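Local coordinates for cell division control protein 13 (Saccharomyces cerevisiae, PDB 4HCE) that functions in telomere maintenance, where dimerization of its OB2 domain is required for productive binding of Stn1, at residues Gly21-Met26 against Leu93-Pro98; Thr41-Phe46 against Glu66-Thr71; Ile101-Glu106 against Trp123-Ile128. All coordinates share one frame; numbering follows the deposited sequence.

Contact 1 (Gly21-Met26 against Leu93-Pro98)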
ATOM      1  N   GLY B  21      -8.586  15.804  10.527  1.00 24.46           N
ATOM      2  CA  GLY B  21      -7.705  16.400   9.534  1.00 23.28           C
ATOM      3  C   GLY B  21      -8.356  16.262   8.189  1.00 24.13           C
ATOM      4  O   GLY B  21      -9.547  16.603   8.012  1.00 23.03           O
ATOM      5  N   LYS B  22      -7.584  15.743   7.239  1.00 24.44           N
ATOM      6  CA  LYS B  22      -8.061  15.653   5.878  1.00 25.93           C
ATOM      7  C   LYS B  22      -7.636  14.378   5.169  1.00 26.92           C
ATOM      8  O   LYS B  22      -6.539  13.820   5.398  1.00 27.49           O
ATOM      9  CB  LYS B  22      -7.699  16.934   5.067  1.00 27.57           C
ATOM     10  CG  LYS B  22      -8.761  18.060   5.202  1.00 29.28           C
ATOM     11  CD  LYS B  22      -8.836  19.072   4.052  1.00 30.26           C
ATOM     12  CE  LYS B  22      -9.314  18.499   2.735  1.00 29.68           C
ATOM     13  NZ  LYS B  22     -10.793  18.250   2.647  1.00 29.62           N
ATOM     14  N   ILE B  23      -8.519  13.887   4.313  1.00 28.21           N
ATOM     15  CA  ILE B  23      -8.109  12.864   3.371  1.00 28.07           C
ATOM     16  C   ILE B  23      -7.489  13.603   2.215  1.00 29.83           C
ATOM     17  O   ILE B  23      -8.138  14.469   1.583  1.00 29.19           O
ATOM     18  CB  ILE B  23      -9.274  12.007   2.881  1.00 28.07           C
ATOM     19  CG1 ILE B  23      -9.905  11.285   4.069  1.00 26.82           C
ATOM     20  CG2 ILE B  23      -8.791  11.010   1.815  1.00 26.74           C
ATOM     21  CD1 ILE B  23     -11.322  10.872   3.794  1.00 28.29           C
ATOM     22  N   VAL B  24      -6.222  13.276   1.970  1.00 28.71           N
ATOM     23  CA  VAL B  24      -5.422  14.007   1.008  1.00 30.68           C
ATOM     24  C   VAL B  24      -5.119  13.159  -0.226  1.00 32.43           C
ATOM     25  O   VAL B  24      -4.405  13.594  -1.099  1.00 35.41           O
ATOM     26  CB  VAL B  24      -4.102  14.521   1.624  1.00 29.34           C
ATOM     27  CG1 VAL B  24      -4.385  15.604   2.640  1.00 29.06           C
ATOM     28  CG2 VAL B  24      -3.322  13.381   2.271  1.00 29.32           C
ATOM     29  N   GLY B  25      -5.665  11.955  -0.294  1.00 33.95           N
ATOM     30  CA  GLY B  25      -5.441  11.111  -1.461  1.00 34.81           C
ATOM     31  C   GLY B  25      -6.033   9.728  -1.324  1.00 35.17           C
ATOM     32  O   GLY B  25      -6.389   9.276  -0.227  1.00 31.14           O
ATOM     33  N   MET B  26      -6.148   9.056  -2.461  1.00 36.24           N
ATOM     34  CA  MET B  26      -6.596   7.687  -2.474  1.00 36.59           C
ATOM     35  C   MET B  26      -5.789   6.854  -3.453  1.00 37.09           C
ATOM     36  O   MET B  26      -5.248   7.360  -4.444  1.00 35.44           O
ATOM     37  CB  MET B  26      -8.118   7.575  -2.726  1.00 38.54           C
ATOM     38  CG  MET B  26      -8.610   7.940  -4.112  1.00 40.56           C
ATOM     39  SD  MET B  26     -10.423   8.003  -4.273  1.00 39.37           S
ATOM     40  CE  MET B  26     -10.550   9.179  -5.599  1.00 39.29           C
ATOM     41  N   LEU B  93     -15.284  12.492  -0.507  1.00 29.86           N
ATOM     42  CA  LEU B  93     -14.241  12.595   0.509  1.00 29.57           C
ATOM     43  C   LEU B  93     -13.673  14.012   0.621  1.00 30.04           C
ATOM     44  O   LEU B  93     -12.802  14.271   1.461  1.00 29.98           O
ATOM     45  CB  LEU B  93     -13.109  11.622   0.189  1.00 27.68           C
ATOM     46  CG  LEU B  93     -13.524  10.157   0.296  1.00 27.94           C
ATOM     47  CD1 LEU B  93     -12.345   9.277  -0.075  1.00 25.53           C
ATOM     48  CD2 LEU B  93     -14.056   9.861   1.694  1.00 27.06           C
ATOM     49  N   LEU B  94     -14.140  14.906  -0.246  1.00 29.94           N
ATOM     50  CA  LEU B  94     -13.768  16.327  -0.196  1.00 31.70           C
ATOM     51  C   LEU B  94     -12.264  16.601  -0.381  1.00 31.63           C
ATOM     52  O   LEU B  94     -11.715  17.544   0.230  1.00 30.78           O
ATOM     53  CB  LEU B  94     -14.281  16.951   1.115  1.00 30.64           C
ATOM     54  CG  LEU B  94     -15.783  16.800   1.355  1.00 31.77           C
ATOM     55  CD1 LEU B  94     -16.090  16.810   2.851  1.00 33.16           C
ATOM     56  CD2 LEU B  94     -16.591  17.875   0.628  1.00 31.43           C
ATOM     57  N   LEU B  95     -11.608  15.791  -1.222  1.00 31.69           N
ATOM     58  CA  LEU B  95     -10.173  15.939  -1.476  1.00 33.23           C
ATOM     59  C   LEU B  95      -9.814  17.316  -2.017  1.00 34.83           C
ATOM     60  O   LEU B  95      -8.729  17.812  -1.735  1.00 33.46           O
ATOM     61  CB  LEU B  95      -9.627  14.876  -2.439  1.00 34.74           C
ATOM     62  CG  LEU B  95      -9.955  13.385  -2.261  1.00 35.19           C
ATOM     63  CD1 LEU B  95      -9.127  12.532  -3.224  1.00 33.61           C
ATOM     64  CD2 LEU B  95      -9.732  12.947  -0.838  1.00 31.43           C
ATOM     65  N   GLU B  96     -10.717  17.936  -2.776  1.00 36.90           N
ATOM     66  CA  GLU B  96     -10.413  19.248  -3.375  1.00 41.18           C
ATOM     67  C   GLU B  96     -11.043  20.418  -2.631  1.00 41.73           C
ATOM     68  O   GLU B  96     -11.052  21.552  -3.129  1.00 44.73           O
ATOM     69  CB  GLU B  96     -10.785  19.280  -4.860  1.00 42.95           C
ATOM     70  CG  GLU B  96      -9.982  18.269  -5.656  1.00 46.87           C
ATOM     71  CD  GLU B  96     -10.363  18.220  -7.117  1.00 51.23           C
ATOM     72  OE1 GLU B  96     -11.558  17.991  -7.446  1.00 50.80           O
ATOM     73  OE2 GLU B  96      -9.441  18.400  -7.938  1.00 55.17           O
ATOM     74  N   LYS B  97     -11.558  20.143  -1.439  1.00 39.24           N
ATOM     75  CA  LYS B  97     -12.219  21.163  -0.652  1.00 38.49           C
ATOM     76  C   LYS B  97     -11.500  21.312   0.676  1.00 37.34           C
ATOM     77  O   LYS B  97     -10.705  20.452   1.036  1.00 36.96           O
ATOM     78  CB  LYS B  97     -13.697  20.822  -0.479  1.00 40.27           C
ATOM     79  CG  LYS B  97     -14.510  21.117  -1.729  1.00 43.33           C
ATOM     80  CD  LYS B  97     -15.999  20.961  -1.456  1.00 46.81           C
ATOM     81  CE  LYS B  97     -16.844  21.249  -2.686  1.00 50.18           C
ATOM     82  NZ  LYS B  97     -16.547  20.324  -3.820  1.00 55.99           N
ATOM     83  N   PRO B  98     -11.714  22.437   1.380  1.00 38.18           N
ATOM     84  CA  PRO B  98     -11.017  22.594   2.675  1.00 35.26           C
ATOM     85  C   PRO B  98     -11.701  21.881   3.860  1.00 34.00           C
ATOM     86  O   PRO B  98     -11.120  21.774   4.942  1.00 33.50           O
ATOM     87  CB  PRO B  98     -10.983  24.117   2.880  1.00 35.49           C
ATOM     88  CG  PRO B  98     -12.116  24.651   2.062  1.00 37.38           C
ATOM     89  CD  PRO B  98     -12.322  23.704   0.904  1.00 37.53           C
TER
HETATM   90  O   HOH W   1     -10.728  15.397   2.625  1.00 28.19           O
HETATM   91  O   HOH W   2      -7.438  17.032   0.584  1.00 38.33           O

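Contact 2 (Thr41-Phe46 against Glu66-Thr71)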
ATOM      1  N   THR B  41      -7.175  -3.232  -3.513  1.00 39.17           N
ATOM      2  CA  THR B  41      -7.744  -2.633  -2.303  1.00 37.81           C
ATOM      3  C   THR B  41      -7.787  -1.093  -2.378  1.00 34.84           C
ATOM      4  O   THR B  41      -6.871  -0.459  -2.892  1.00 33.73           O
ATOM      5  CB  THR B  41      -6.983  -3.133  -1.058  1.00 36.93           C
ATOM      6  OG1 THR B  41      -7.180  -4.550  -0.955  1.00 39.68           O
ATOM      7  CG2 THR B  41      -7.482  -2.476   0.214  1.00 34.51           C
ATOM      8  N   LEU B  42      -8.882  -0.516  -1.903  1.00 32.00           N
ATOM      9  CA  LEU B  42      -9.004   0.921  -1.824  1.00 30.45           C
ATOM     10  C   LEU B  42      -8.335   1.398  -0.541  1.00 30.13           C
ATOM     11  O   LEU B  42      -8.638   0.906   0.557  1.00 30.66           O
ATOM     12  CB  LEU B  42     -10.471   1.350  -1.892  1.00 28.79           C
ATOM     13  CG  LEU B  42     -10.787   2.843  -1.744  1.00 27.67           C
ATOM     14  CD1 LEU B  42     -10.249   3.646  -2.930  1.00 28.22           C
ATOM     15  CD2 LEU B  42     -12.293   3.014  -1.604  1.00 27.20           C
ATOM     16  N   LYS B  43      -7.409   2.334  -0.704  1.00 29.45           N
ATOM     17  CA  LYS B  43      -6.664   2.935   0.396  1.00 30.32           C
ATOM     18  C   LYS B  43      -6.877   4.442   0.404  1.00 28.83           C
ATOM     19  O   LYS B  43      -6.926   5.083  -0.669  1.00 28.33           O
ATOM     20  CB  LYS B  43      -5.166   2.636   0.266  1.00 31.63           C
ATOM     21  CG  LYS B  43      -4.831   1.154   0.395  1.00 36.76           C
ATOM     22  CD  LYS B  43      -3.508   0.825  -0.275  1.00 38.96           C
ATOM     23  CE  LYS B  43      -3.585  -0.496  -1.027  1.00 44.10           C
ATOM     24  NZ  LYS B  43      -2.858  -1.633  -0.366  1.00 49.49           N
ATOM     25  N   LEU B  44      -7.034   5.001   1.604  1.00 27.02           N
ATOM     26  CA  LEU B  44      -7.119   6.464   1.758  1.00 26.36           C
ATOM     27  C   LEU B  44      -5.925   6.992   2.526  1.00 26.76           C
ATOM     28  O   LEU B  44      -5.401   6.303   3.402  1.00 29.24           O
ATOM     29  CB  LEU B  44      -8.411   6.869   2.456  1.00 23.93           C
ATOM     30  CG  LEU B  44      -9.708   6.309   1.862  1.00 24.57           C
ATOM     31  CD1 LEU B  44     -10.859   6.785   2.740  1.00 24.68           C
ATOM     32  CD2 LEU B  44      -9.930   6.725   0.418  1.00 24.81           C
ATOM     33  N   TYR B  45      -5.498   8.203   2.205  1.00 26.41           N
ATOM     34  CA  TYR B  45      -4.425   8.847   2.943  1.00 26.89           C
ATOM     35  C   TYR B  45      -4.957  10.009   3.732  1.00 27.07           C
ATOM     36  O   TYR B  45      -5.583  10.925   3.185  1.00 28.04           O
ATOM     37  CB  TYR B  45      -3.267   9.269   2.018  1.00 27.90           C
ATOM     38  CG  TYR B  45      -2.748   8.065   1.311  1.00 29.82           C
ATOM     39  CD1 TYR B  45      -2.112   7.065   2.030  1.00 29.89           C
ATOM     40  CD2 TYR B  45      -2.985   7.860  -0.051  1.00 32.07           C
ATOM     41  CE1 TYR B  45      -1.675   5.914   1.430  1.00 30.76           C
ATOM     42  CE2 TYR B  45      -2.553   6.695  -0.674  1.00 32.82           C
ATOM     43  CZ  TYR B  45      -1.905   5.727   0.082  1.00 33.62           C
ATOM     44  OH  TYR B  45      -1.444   4.574  -0.508  1.00 36.24           O
ATOM     45  N   PHE B  46      -4.629   9.971   5.015  1.00 26.04           N
ATOM     46  CA  PHE B  46      -5.120  10.906   5.990  1.00 26.63           C
ATOM     47  C   PHE B  46      -3.980  11.569   6.746  1.00 25.27           C
ATOM     48  O   PHE B  46      -3.009  10.918   7.130  1.00 25.82           O
ATOM     49  CB  PHE B  46      -6.048  10.179   6.948  1.00 27.18           C
ATOM     50  CG  PHE B  46      -6.675  11.069   7.968  1.00 29.11           C
ATOM     51  CD1 PHE B  46      -7.944  11.599   7.776  1.00 31.30           C
ATOM     52  CD2 PHE B  46      -6.000  11.352   9.126  1.00 29.61           C
ATOM     53  CE1 PHE B  46      -8.507  12.433   8.734  1.00 32.48           C
ATOM     54  CE2 PHE B  46      -6.549  12.165  10.069  1.00 32.10           C
ATOM     55  CZ  PHE B  46      -7.802  12.701   9.884  1.00 30.93           C
ATOM     56  N   GLU B  66      -2.050   5.457   5.983  1.00 27.27           N
ATOM     57  CA  GLU B  66      -2.824   4.686   5.030  1.00 26.91           C
ATOM     58  C   GLU B  66      -4.035   4.039   5.745  1.00 24.83           C
ATOM     59  O   GLU B  66      -3.904   3.424   6.788  1.00 23.78           O
ATOM     60  CB  GLU B  66      -1.917   3.624   4.387  1.00 26.86           C
ATOM     61  CG  GLU B  66      -2.684   2.537   3.653  1.00 32.05           C
ATOM     62  CD  GLU B  66      -1.859   1.260   3.457  1.00 34.59           C
ATOM     63  OE1 GLU B  66      -2.028   0.250   4.231  1.00 35.57           O
ATOM     64  OE2 GLU B  66      -1.028   1.287   2.532  1.00 34.23           O
ATOM     65  N   ILE B  67      -5.216   4.175   5.169  1.00 25.25           N
ATOM     66  CA  ILE B  67      -6.420   3.557   5.721  1.00 24.53           C
ATOM     67  C   ILE B  67      -7.027   2.676   4.629  1.00 25.40           C
ATOM     68  O   ILE B  67      -7.359   3.162   3.540  1.00 26.06           O
ATOM     69  CB  ILE B  67      -7.455   4.610   6.142  1.00 24.43           C
ATOM     70  CG1 ILE B  67      -6.850   5.640   7.117  1.00 24.08           C
ATOM     71  CG2 ILE B  67      -8.681   3.937   6.751  1.00 24.68           C
ATOM     72  CD1 ILE B  67      -7.728   6.873   7.318  1.00 23.06           C
ATOM     73  N   VAL B  68      -7.159   1.385   4.919  1.00 25.54           N
ATOM     74  CA  VAL B  68      -7.735   0.463   3.976  1.00 26.79           C
ATOM     75  C   VAL B  68      -9.223   0.334   4.229  1.00 26.38           C
ATOM     76  O   VAL B  68      -9.669   0.297   5.398  1.00 24.60           O
ATOM     77  CB  VAL B  68      -7.021  -0.931   3.940  1.00 28.16           C
ATOM     78  CG1 VAL B  68      -5.508  -0.779   3.890  1.00 29.40           C
ATOM     79  CG2 VAL B  68      -7.375  -1.775   5.142  1.00 31.85           C
ATOM     80  N   ILE B  69      -9.978   0.346   3.125  1.00 27.13           N
ATOM     81  CA  ILE B  69     -11.378  -0.104   3.071  1.00 28.15           C
ATOM     82  C   ILE B  69     -11.267  -1.507   2.477  1.00 29.47           C
ATOM     83  O   ILE B  69     -11.098  -1.659   1.268  1.00 31.55           O
ATOM     84  CB  ILE B  69     -12.257   0.759   2.131  1.00 27.56           C
ATOM     85  CG1 ILE B  69     -11.826   2.231   2.138  1.00 28.19           C
ATOM     86  CG2 ILE B  69     -13.740   0.593   2.462  1.00 27.30           C
ATOM     87  CD1 ILE B  69     -12.210   3.029   3.369  1.00 29.15           C
ATOM     88  N   PRO B  70     -11.323  -2.538   3.329  1.00 31.01           N
ATOM     89  CA  PRO B  70     -10.902  -3.915   2.971  1.00 32.88           C
ATOM     90  C   PRO B  70     -11.748  -4.747   1.972  1.00 36.21           C
ATOM     91  O   PRO B  70     -11.194  -5.630   1.301  1.00 39.97           O
ATOM     92  CB  PRO B  70     -10.804  -4.641   4.322  1.00 32.86           C
ATOM     93  CG  PRO B  70     -11.430  -3.748   5.341  1.00 32.62           C
ATOM     94  CD  PRO B  70     -11.738  -2.402   4.741  1.00 31.88           C
ATOM     95  N   THR B  71     -13.053  -4.511   1.868  1.00 35.34           N
ATOM     96  CA  THR B  71     -13.879  -5.315   0.944  1.00 35.36           C
ATOM     97  C   THR B  71     -14.726  -4.394   0.051  1.00 33.94           C
ATOM     98  O   THR B  71     -14.995  -3.238   0.412  1.00 31.91           O
ATOM     99  CB  THR B  71     -14.840  -6.252   1.724  1.00 36.01           C
ATOM    100  OG1 THR B  71     -15.668  -5.446   2.565  1.00 36.99           O
ATOM    101  CG2 THR B  71     -14.085  -7.251   2.600  1.00 34.42           C
TER
HETATM  102  O   HOH W   3     -10.897  -2.453  -1.106  1.00 42.41           O

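Contact 3 (Ile101-Glu106 against Trp123-Ile128)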
ATOM      1  N   ILE B 101     -12.309  16.470   8.050  1.00 30.93           N
ATOM      2  CA  ILE B 101     -12.831  15.130   8.148  1.00 30.48           C
ATOM      3  C   ILE B 101     -12.396  14.546   9.469  1.00 28.30           C
ATOM      4  O   ILE B 101     -11.315  14.847   9.974  1.00 26.86           O
ATOM      5  CB  ILE B 101     -12.391  14.256   6.934  1.00 31.80           C
ATOM      6  CG1 ILE B 101     -13.411  14.408   5.806  1.00 34.39           C
ATOM      7  CG2 ILE B 101     -12.408  12.771   7.252  1.00 29.53           C
ATOM      8  CD1 ILE B 101     -13.035  15.404   4.751  1.00 35.43           C
ATOM      9  N   SER B 102     -13.268  13.726  10.031  1.00 28.24           N
ATOM     10  CA  SER B 102     -12.965  13.020  11.235  1.00 29.09           C
ATOM     11  C   SER B 102     -13.198  11.530  11.005  1.00 28.85           C
ATOM     12  O   SER B 102     -14.249  11.138  10.468  1.00 30.39           O
ATOM     13  CB  SER B 102     -13.859  13.541  12.359  1.00 30.66           C
ATOM     14  OG  SER B 102     -13.481  12.913  13.571  1.00 35.30           O
ATOM     15  N   VAL B 103     -12.241  10.701  11.417  1.00 27.04           N
ATOM     16  CA  VAL B 103     -12.336   9.256  11.196  1.00 27.17           C
ATOM     17  C   VAL B 103     -12.022   8.486  12.483  1.00 29.40           C
ATOM     18  O   VAL B 103     -11.245   8.938  13.339  1.00 30.04           O
ATOM     19  CB  VAL B 103     -11.388   8.765  10.056  1.00 27.45           C
ATOM     20  CG1 VAL B 103     -11.742   9.394   8.716  1.00 26.60           C
ATOM     21  CG2 VAL B 103      -9.932   9.046  10.387  1.00 26.48           C
ATOM     22  N   GLU B 104     -12.638   7.327  12.632  1.00 29.57           N
ATOM     23  CA  GLU B 104     -12.152   6.376  13.602  1.00 29.89           C
ATOM     24  C   GLU B 104     -11.550   5.258  12.809  1.00 28.35           C
ATOM     25  O   GLU B 104     -12.173   4.753  11.886  1.00 30.02           O
ATOM     26  CB  GLU B 104     -13.253   5.861  14.517  1.00 31.69           C
ATOM     27  CG  GLU B 104     -13.480   6.783  15.687  1.00 36.87           C
ATOM     28  CD  GLU B 104     -14.615   6.344  16.573  1.00 40.99           C
ATOM     29  OE1 GLU B 104     -14.953   7.128  17.495  1.00 43.76           O
ATOM     30  OE2 GLU B 104     -15.161   5.232  16.345  1.00 41.13           O
ATOM     31  N   VAL B 105     -10.331   4.888  13.161  1.00 26.80           N
ATOM     32  CA  VAL B 105      -9.639   3.825  12.458  1.00 27.19           C
ATOM     33  C   VAL B 105      -9.353   2.707  13.441  1.00 28.70           C
ATOM     34  O   VAL B 105      -9.187   2.952  14.650  1.00 27.51           O
ATOM     35  CB  VAL B 105      -8.353   4.309  11.737  1.00 26.83           C
ATOM     36  CG1 VAL B 105      -8.703   5.316  10.651  1.00 25.79           C
ATOM     37  CG2 VAL B 105      -7.343   4.918  12.705  1.00 26.63           C
ATOM     38  N   GLU B 106      -9.307   1.483  12.912  1.00 28.85           N
ATOM     39  CA  GLU B 106      -9.107   0.314  13.721  1.00 29.21           C
ATOM     40  C   GLU B 106      -7.993  -0.514  13.134  1.00 28.92           C
ATOM     41  O   GLU B 106      -8.005  -0.810  11.950  1.00 29.14           O
ATOM     42  CB  GLU B 106     -10.384  -0.515  13.784  1.00 31.17           C
ATOM     43  CG  GLU B 106     -10.279  -1.662  14.769  1.00 34.55           C
ATOM     44  CD  GLU B 106     -11.547  -2.497  14.892  1.00 39.67           C
ATOM     45  OE1 GLU B 106     -11.535  -3.392  15.761  1.00 44.86           O
ATOM     46  OE2 GLU B 106     -12.544  -2.285  14.146  1.00 40.68           O
ATOM     47  N   TRP B 123      -4.487  -0.218   9.159  1.00 27.46           N
ATOM     48  CA  TRP B 123      -5.597   0.565   9.646  1.00 27.09           C
ATOM     49  C   TRP B 123      -6.793   0.387   8.745  1.00 28.23           C
ATOM     50  O   TRP B 123      -6.702   0.569   7.526  1.00 27.90           O
ATOM     51  CB  TRP B 123      -5.202   2.044   9.692  1.00 25.93           C
ATOM     52  CG  TRP B 123      -4.224   2.344  10.795  1.00 24.94           C
ATOM     53  CD1 TRP B 123      -2.884   2.700  10.677  1.00 24.42           C
ATOM     54  CD2 TRP B 123      -4.484   2.297  12.242  1.00 24.17           C
ATOM     55  NE1 TRP B 123      -2.313   2.884  11.917  1.00 23.83           N
ATOM     56  CE2 TRP B 123      -3.223   2.681  12.898  1.00 24.21           C
ATOM     57  CE3 TRP B 123      -5.586   2.007  13.021  1.00 23.00           C
ATOM     58  CZ2 TRP B 123      -3.106   2.745  14.279  1.00 24.12           C
ATOM     59  CZ3 TRP B 123      -5.461   2.087  14.409  1.00 23.71           C
ATOM     60  CH2 TRP B 123      -4.246   2.425  15.023  1.00 24.10           C
ATOM     61  N   SER B 124      -7.937   0.036   9.310  1.00 28.74           N
ATOM     62  CA  SER B 124      -9.143   0.033   8.503  1.00 30.36           C
ATOM     63  C   SER B 124     -10.145   1.077   8.958  1.00 28.74           C
ATOM     64  O   SER B 124     -10.154   1.449  10.119  1.00 28.52           O
ATOM     65  CB  SER B 124      -9.803  -1.333   8.514  1.00 31.57           C
ATOM     66  OG  SER B 124     -10.273  -1.570   9.813  1.00 37.83           O
ATOM     67  N   LEU B 125     -11.002   1.517   8.043  1.00 28.45           N
ATOM     68  CA  LEU B 125     -11.950   2.565   8.343  1.00 29.27           C
ATOM     69  C   LEU B 125     -13.104   2.072   9.187  1.00 31.98           C
ATOM     70  O   LEU B 125     -13.954   1.338   8.710  1.00 33.52           O
ATOM     71  CB  LEU B 125     -12.501   3.180   7.050  1.00 28.99           C
ATOM     72  CG  LEU B 125     -13.359   4.431   7.213  1.00 29.54           C
ATOM     73  CD1 LEU B 125     -12.994   5.180   8.497  1.00 28.56           C
ATOM     74  CD2 LEU B 125     -13.141   5.325   6.009  1.00 30.22           C
ATOM     75  N   LYS B 126     -13.125   2.471  10.455  1.00 34.24           N
ATOM     76  CA  LYS B 126     -14.228   2.129  11.337  1.00 34.28           C
ATOM     77  C   LYS B 126     -15.406   3.093  11.144  1.00 35.14           C
ATOM     78  O   LYS B 126     -16.536   2.675  10.935  1.00 37.34           O
ATOM     79  CB  LYS B 126     -13.803   2.131  12.794  1.00 33.87           C
ATOM     80  CG  LYS B 126     -14.794   1.447  13.707  1.00 35.42           C
ATOM     81  CD  LYS B 126     -14.220   1.313  15.108  1.00 37.07           C
ATOM     82  CE  LYS B 126     -14.989   0.255  15.885  1.00 37.87           C
ATOM     83  NZ  LYS B 126     -16.081   0.880  16.666  1.00 37.93           N
ATOM     84  N   ASN B 127     -15.131   4.384  11.266  1.00 34.12           N
ATOM     85  CA  ASN B 127     -16.139   5.415  11.097  1.00 34.28           C
ATOM     86  C   ASN B 127     -15.556   6.591  10.367  1.00 31.73           C
ATOM     87  O   ASN B 127     -14.353   6.827  10.423  1.00 29.00           O
ATOM     88  CB  ASN B 127     -16.666   5.884  12.445  1.00 35.44           C
ATOM     89  CG  ASN B 127     -17.592   4.880  13.065  1.00 41.21           C
ATOM     90  OD1 ASN B 127     -18.578   4.454  12.445  1.00 43.03           O
ATOM     91  ND2 ASN B 127     -17.278   4.472  14.290  1.00 42.26           N
ATOM     92  N   ILE B 128     -16.432   7.330   9.702  1.00 30.97           N
ATOM     93  CA  ILE B 128     -16.048   8.544   8.995  1.00 31.34           C
ATOM     94  C   ILE B 128     -17.176   9.554   9.038  1.00 32.61           C
ATOM     95  O   ILE B 128     -18.344   9.246   8.756  1.00 29.65           O
ATOM     96  CB  ILE B 128     -15.627   8.303   7.518  1.00 30.47           C
ATOM     97  CG1 ILE B 128     -15.216   9.635   6.832  1.00 29.54           C
ATOM     98  CG2 ILE B 128     -16.739   7.609   6.737  1.00 29.13           C
ATOM     99  CD1 ILE B 128     -14.234   9.469   5.686  1.00 29.97           C
TER
HETATM  100  O   HOH W   4     -13.450  -1.460  11.232  1.00 61.96           O

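Contact 1 (Gly21-Met26 against Leu93-Pro98)
K22 reaches from its strand into the turn L94-K97 and sets its ammonium against two main-chain carbonyls, with K22 NZ 2.7 Å from both L94 O and K97 O. The chain folds back to get there: bends at chi3 (67°) and chi4 (76°) swing first CE and then NZ toward the turn, while CD passes 3.6 Å from P98 O. Neither carbonyl is met in its own plane. At L94 O the ammonium stands 37° above the carbonyl plane, and K97 N, closing the type I turn, arrives from the opposite face, so one oxygen is gripped from two sides. A water 2.9 Å from K22 NZ and the carbonyl of D99 add two more oxygens, and the buried charge is probably well compensated. The turn follows a Schellman motif in which L94, with positive phi, is the first residue to leave the helical conformation after helix 86-92, which precedes the fourth strand of the OB fold; the lysine thus ties the exit of that connection to the first strand. Beside this polar knot the apolar branches cross obliquely. I23 divides its two arms: CG2 presses on L95 CD2 at 3.4 Å, tighter than usual carbon contact, while CD1 meets L93 CD2 at 3.6 Å. M26 touches more lightly, its CE 4.3 Å from L95 CD1, and also packs on I89 and S90 of the helix. A second water donates to I23 O and, at 2.8 Å, to L95 O.

Contact 2 (Thr41-Phe46 against Glu66-Thr71)
K43 lays its aliphatic stem beside V68, the two side chains pointing the same way with K43 CG 4.1 Å from V68 CG1, before crossing the neighbouring E66. There its methylene does the touching: K43 CD lies 3.8 Å from E66 OE2. In E66, CG is anti to the backbone N (chi1 165°), and the chain is extended beyond it. E66 also runs alongside Y45, whose ring atom CE1 is 3.7 Å from E66 CB, with ring and carboxylate planes 51° apart. K43, Y45, E66 and V68 share one face of the sheet; on the other these two segments place L42, L44, I67 and I69, all hydrocarbon. L42 and I69 lie side by side there, L42 CD2 3.9 Å from I69 CG1, whereas L44 slants across to I69 and meets it methyl to methyl, CD1 to CD1, at 4.0 Å. F46 contributes CB, which packs on the CD1 methyl of I67. The backbones are joined by the paired bonds L44 N to I67 O (2.7 Å) and I67 N to L44 O (2.8 Å), with a further bond from I69 N to L42 O. Past that bond direct pairing gives way to a water that accepts from L42 N and donates to I69 O. These are the second and third strands of the OB fold, antiparallel, their directions 149° apart, and helix 72-79 packs on L42 and I69 from the apolar face. K43 and Y45, on the opposite face, instead touch N27 and M120 of the second subunit. The chemistry is accordingly two-sided: the leucine and isoleucine face belongs to the buried core, while K43 NZ and E66 OE2, 4.5 Å apart and short of a salt bridge, would be expected to attract each other only at longer range.

Contact 3 (Ile101-Glu106 against Trp123-Ile128)
V105 and W123 make the tight end of this pair of strands, crossing at about a right angle. V105 CG2, held between its own backbone N and carbonyl carbon, comes within 3.4 Å of W123 CE3, and the backbone N of E106 lies at the edge of the indole, in its plane. On the same face V103 CG1 runs beside I128 CD1 at 3.9 Å, and the apolar row continues onto L19, I23 and I67 of neighbouring strands. The face bearing E104, E106, S124 and N127 is polar. Here N127 ND2 meets E104 OE2 at 3.0 Å; the carboxylate oxygen lies in the amide plane, yet the amide nitrogen stands 49° above the carboxylate plane. The other oxygen of E104 forms a salt bridge with R18. The loose, solvent side lies at exposed K126 and N127 and where E106 OE2 turns to a water; K126 NZ is 4.5 Å from E104 OE2, where some attraction would be expected, though beyond a salt bridge. Between E104 and V105 the backbone register slips by one: E104 O accepts from both K126 N (2.9 Å) and N127 N (3.0 Å). K126 and N127 together face E104, and with K126 near-helical (phi -82°, psi -54°) this is a classic beta bulge, set in the hairpin of the fourth and fifth strands of an OB fold.

How the contacts relate
The three contacts show how an OB fold closes on itself, with strand order 1-2-3-5-4 and the first strand returning to the fourth. Probable backbone hydrogen bonds make all three links. Contacts 1 and 2, centres about 13 Å apart, meet where V24 N and Y45 O (2.7 Å) join the first two strands. Contact 2 is about 10 Å from contact 3, centre to centre, and passes into it through V68 N and W123 O (2.8 Å). Contact 3 returns to contact 1, about 14 Å away between centres, through G21 O and I101 N (2.8 Å). Contact 2 is nested in the loop closed by contact 1. Contacts 1 and 2, unlike contact 3, also touch the second subunit of the dimer.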